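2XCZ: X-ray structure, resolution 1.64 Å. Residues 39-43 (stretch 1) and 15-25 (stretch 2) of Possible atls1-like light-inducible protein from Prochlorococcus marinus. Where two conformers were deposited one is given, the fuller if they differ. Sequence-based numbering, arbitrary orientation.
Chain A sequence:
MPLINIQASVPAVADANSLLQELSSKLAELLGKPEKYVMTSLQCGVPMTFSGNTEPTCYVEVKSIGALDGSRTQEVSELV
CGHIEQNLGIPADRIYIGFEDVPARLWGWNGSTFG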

ATOM      1  N   MET A  39       3.668  -5.188  13.286  1.00  8.86           N
ATOM      2  CA  MET A  39       3.105  -3.863  13.029  1.00  8.76           C
ATOM      3  C   MET A  39       1.745  -4.011  12.379  1.00  9.03           C
ATOM      4  O   MET A  39       1.572  -4.822  11.467  1.00  9.32           O
ATOM      5  CB  MET A  39       4.031  -3.063  12.109  1.00  8.45           C
ATOM      6  CG  MET A  39       3.570  -1.622  11.853  1.00 10.40           C
ATOM      7  SD  MET A  39       4.772  -0.626  10.946  1.00  9.86           S
ATOM      8  CE  MET A  39       5.982  -0.326  12.229  1.00  9.41           C
ATOM      9  N   THR A  40       0.778  -3.215  12.829  1.00  9.34           N
ATOM     10  CA  THR A  40      -0.584  -3.299  12.284  1.00  8.66           C
ATOM     11  C   THR A  40      -1.132  -1.909  11.980  1.00  8.61           C
ATOM     12  O   THR A  40      -0.681  -0.916  12.551  1.00  8.07           O
ATOM     13  CB  THR A  40      -1.599  -4.014  13.249  1.00  9.07           C
ATOM     14  OG1 THR A  40      -2.012  -3.108  14.282  1.00  9.33           O
ATOM     15  CG2 THR A  40      -1.010  -5.283  13.890  1.00  9.07           C
ATOM     16  N   SER A  41      -2.099  -1.850  11.077  1.00  8.57           N
ATOM     17  CA  SER A  41      -2.859  -0.612  10.863  1.00  9.63           C
ATOM     18  C   SER A  41      -4.280  -0.878  10.395  1.00 10.20           C
ATOM     19  O   SER A  41      -4.580  -1.934   9.824  1.00 10.28           O
ATOM     20  CB  SER A  41      -2.147   0.303   9.860  1.00  9.88           C
ATOM     21  OG  SER A  41      -2.183  -0.218   8.554  1.00  9.81           O
ATOM     22  N   LEU A  42      -5.151   0.103  10.644  1.00 10.36           N
ATOM     23  CA  LEU A  42      -6.538   0.060  10.186  1.00 11.10           C
ATOM     24  C   LEU A  42      -6.968   1.426   9.670  1.00 11.71           C
ATOM     25  O   LEU A  42      -7.083   2.400  10.439  1.00 12.23           O
ATOM     26  CB  LEU A  42      -7.473  -0.372  11.328  1.00 10.86           C
ATOM     27  CG  LEU A  42      -8.980  -0.390  11.016  1.00 10.36           C
ATOM     28  CD1 LEU A  42      -9.319  -1.343   9.865  1.00 11.75           C
ATOM     29  CD2 LEU A  42      -9.783  -0.721  12.278  1.00 12.04           C
ATOM     30  N   GLN A  43      -7.205   1.483   8.364  1.00 11.75           N
ATOM     31  CA  GLN A  43      -7.732   2.681   7.724  0.50 12.64           C
ATOM     32  C   GLN A  43      -9.155   2.415   7.252  1.00 12.69           C
ATOM     33  O   GLN A  43      -9.383   1.683   6.275  1.00 13.03           O
ATOM     34  CB  GLN A  43      -6.843   3.109   6.553  0.50 12.66           C
ATOM     35  CG  GLN A  43      -7.267   4.425   5.895  0.50 13.09           C
ATOM     36  CD  GLN A  43      -7.375   5.569   6.891  0.50 15.52           C
ATOM     37  OE1 GLN A  43      -6.484   5.777   7.713  0.50 16.93           O
ATOM     38  NE2 GLN A  43      -8.474   6.314   6.822  0.50 14.94           N
TER
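Stretch 2, residues 15-25: DANSLLQELSS

Leu 42 and Leu 20 form the apolar centre of this contact. CB of Leu 42 lies 3.9 Å from CD2 of Leu 20. The other end of the Leu 42 side chain meets the first turn of the helix. CD2 of Leu 42 is 4.0 Å from CB of Ala 16 and 4.1 Å from CD1 of Leu 19. Leu 42, Ala 16, Leu 19 and Leu 20 are all buried, and each points its CA-to-CB bond toward the other stretch.

Residues 39-43 are a strand. Residues 16-25 are helical, and the helix continues beyond the stretch. Asp 15 precedes it at the N-cap position, but its side chain makes no capping bond. Backbone hydrogen bonds from N of one residue to O of the residue four earlier hold the turns, as from Leu 20 N to Ala 16 O at 2.9 Å and from Ser 24 N to Leu 20 O at 2.8 Å. The helix runs roughly against the strand, with 144° between their N-to-C directions. The axes approach to 8.6 Å. The register follows this direction: CA of Leu 42 is 7.1 Å from CA of Ala 16, and CA of Thr 40 is 6.4 Å from CA of Leu 20.

The strand alternates. Thr 40 and Leu 42 face the helix, while Met 39 and Ser 41 point away. Ser 41 still touches Leu 20 through its backbone, with O of Ser 41 3.8 Å from CD2 of Leu 20.

Thr 40 brings the contact to its polar edge. OG1 of Thr 40 packs 3.4 Å from CB of Leu 20, and CG2 of Thr 40 is 3.9 Å from CB of Ser 24. OG1 of Thr 40 and OG of Ser 24 are hydrogen-bonded elsewhere in the structure. No hydrogen bond joins the two stretches, so they meet by packing alone, burying 303 Å² over both sides.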

ATOM      1  N   ASP A  15     -13.293   1.095  18.709  1.00 17.26           N
ATOM      2  CA  ASP A  15     -12.391   0.095  19.281  1.00 17.78           C
ATOM      3  C   ASP A  15     -11.262  -0.349  18.342  1.00 16.79           C
ATOM      4  O   ASP A  15     -10.745  -1.456  18.484  1.00 17.09           O
ATOM      5  CB  ASP A  15     -13.170  -1.121  19.802  1.00 18.31           C
ATOM      6  CG  ASP A  15     -13.956  -1.841  18.712  1.00 21.27           C
ATOM      7  OD1 ASP A  15     -14.203  -1.252  17.629  1.00 23.37           O
ATOM      8  OD2 ASP A  15     -14.334  -3.016  18.950  1.00 24.66           O
ATOM      9  N   ALA A  16     -10.870   0.519  17.406  1.00 16.68           N
ATOM     10  CA  ALA A  16      -9.744   0.227  16.497  1.00 16.34           C
ATOM     11  C   ALA A  16      -8.492  -0.261  17.246  1.00 16.62           C
ATOM     12  O   ALA A  16      -7.892  -1.274  16.874  1.00 15.97           O
ATOM     13  CB  ALA A  16      -9.421   1.444  15.647  1.00 16.16           C
ATOM     14  N   ASN A  17      -8.113   0.429  18.324  1.00 16.83           N
ATOM     15  CA  ASN A  17      -6.907   0.027  19.071  1.00 17.60           C
ATOM     16  C   ASN A  17      -6.978  -1.401  19.613  1.00 17.30           C
ATOM     17  O   ASN A  17      -6.020  -2.180  19.443  1.00 16.78           O
ATOM     18  CB  ASN A  17      -6.566   1.024  20.194  1.00 17.90           C
ATOM     19  CG  ASN A  17      -6.161   2.402  19.670  1.00 20.25           C
ATOM     20  OD1 ASN A  17      -6.011   2.620  18.450  1.00 24.37           O
ATOM     21  ND2 ASN A  17      -5.966   3.344  20.598  1.00 20.37           N
ATOM     22  N   SER A  18      -8.110  -1.740  20.242  1.00 17.05           N
ATOM     23  CA  SER A  18      -8.335  -3.068  20.818  0.50 17.32           C
ATOM     24  C   SER A  18      -8.324  -4.137  19.728  1.00 16.74           C
ATOM     25  O   SER A  18      -7.654  -5.175  19.853  1.00 16.82           O
ATOM     26  CB  SER A  18      -9.668  -3.086  21.580  0.50 17.31           C
ATOM     27  OG  SER A  18     -10.212  -4.395  21.659  0.50 19.42           O
ATOM     28  N   LEU A  19      -9.070  -3.861  18.662  1.00 16.12           N
ATOM     29  CA  LEU A  19      -9.153  -4.726  17.487  1.00 15.13           C
ATOM     30  C   LEU A  19      -7.751  -5.046  16.941  1.00 13.81           C
ATOM     31  O   LEU A  19      -7.432  -6.215  16.677  1.00 13.59           O
ATOM     32  CB  LEU A  19      -9.998  -4.023  16.418  1.00 15.47           C
ATOM     33  CG  LEU A  19     -10.387  -4.622  15.071  1.00 16.48           C
ATOM     34  CD1 LEU A  19     -11.488  -3.764  14.468  1.00 16.99           C
ATOM     35  CD2 LEU A  19      -9.203  -4.698  14.122  1.00 15.74           C
ATOM     36  N   LEU A  20      -6.927  -4.010  16.769  1.00 13.62           N
ATOM     37  CA  LEU A  20      -5.568  -4.177  16.243  1.00 12.62           C
ATOM     38  C   LEU A  20      -4.658  -4.904  17.230  1.00 13.16           C
ATOM     39  O   LEU A  20      -3.851  -5.750  16.835  1.00 12.45           O
ATOM     40  CB  LEU A  20      -4.967  -2.818  15.871  1.00 12.32           C
ATOM     41  CG  LEU A  20      -5.573  -2.138  14.630  1.00 11.39           C
ATOM     42  CD1 LEU A  20      -4.978  -0.745  14.441  1.00 11.47           C
ATOM     43  CD2 LEU A  20      -5.402  -2.972  13.348  1.00 12.96           C
ATOM     44  N   GLN A  21      -4.794  -4.593  18.520  1.00 13.35           N
ATOM     45  CA  GLN A  21      -3.992  -5.274  19.530  1.00 14.64           C
ATOM     46  C   GLN A  21      -4.291  -6.772  19.577  1.00 14.63           C
ATOM     47  O   GLN A  21      -3.388  -7.600  19.692  1.00 14.64           O
ATOM     48  CB  GLN A  21      -4.227  -4.634  20.905  1.00 15.14           C
ATOM     49  CG  GLN A  21      -3.569  -3.274  21.068  1.00 17.33           C
ATOM     50  CD  GLN A  21      -4.083  -2.530  22.291  1.00 21.12           C
ATOM     51  OE1 GLN A  21      -5.286  -2.292  22.436  1.00 23.41           O
ATOM     52  NE2 GLN A  21      -3.171  -2.139  23.165  1.00 24.34           N
ATOM     53  N   GLU A  22      -5.566  -7.120  19.477  1.00 15.42           N
ATOM     54  CA  GLU A  22      -5.956  -8.518  19.447  1.00 16.22           C
ATOM     55  C   GLU A  22      -5.424  -9.201  18.186  1.00 15.40           C
ATOM     56  O   GLU A  22      -4.858 -10.285  18.259  1.00 15.09           O
ATOM     57  CB  GLU A  22      -7.465  -8.652  19.546  1.00 17.24           C
ATOM     58  CG  GLU A  22      -7.937 -10.089  19.689  1.00 21.69           C
ATOM     59  CD  GLU A  22      -9.442 -10.225  19.575  1.00 25.61           C
ATOM     60  OE1 GLU A  22      -9.908 -11.311  19.171  1.00 30.52           O
ATOM     61  OE2 GLU A  22     -10.161  -9.251  19.870  1.00 27.75           O
ATOM     62  N   LEU A  23      -5.605  -8.558  17.035  1.00 14.38           N
ATOM     63  CA  LEU A  23      -5.021  -9.051  15.789  1.00 13.66           C
ATOM     64  C   LEU A  23      -3.487  -9.236  15.859  1.00 13.05           C
ATOM     65  O   LEU A  23      -2.940 -10.215  15.326  1.00 12.83           O
ATOM     66  CB  LEU A  23      -5.421  -8.126  14.633  1.00 13.75           C
ATOM     67  CG  LEU A  23      -4.924  -8.507  13.239  1.00 14.31           C
ATOM     68  CD1 LEU A  23      -5.348  -9.920  12.865  1.00 14.64           C
ATOM     69  CD2 LEU A  23      -5.405  -7.489  12.213  1.00 15.02           C
ATOM     70  N   SER A  24      -2.813  -8.291  16.513  1.00 12.33           N
ATOM     71  CA  SER A  24      -1.365  -8.294  16.667  1.00 13.06           C
ATOM     72  C   SER A  24      -0.857  -9.533  17.421  1.00 13.75           C
ATOM     73  O   SER A  24       0.065 -10.213  16.961  1.00 13.55           O
ATOM     74  CB  SER A  24      -0.917  -7.011  17.379  1.00 12.99           C
ATOM     75  OG  SER A  24       0.477  -7.011  17.609  1.00 12.39           O
ATOM     76  N   SER A  25      -1.451  -9.820  18.579  1.00 14.68           N
ATOM     77  CA  SER A  25      -1.050 -11.000  19.365  1.00 15.67           C
ATOM     78  C   SER A  25      -1.360 -12.324  18.651  1.00 15.16           C
ATOM     79  O   SER A  25      -0.528 -13.231  18.648  1.00 14.71           O
ATOM     80  CB  SER A  25      -1.672 -10.972  20.757  1.00 15.98           C
ATOM     81  OG  SER A  25      -3.026 -10.592  20.671  1.00 20.05           O
TER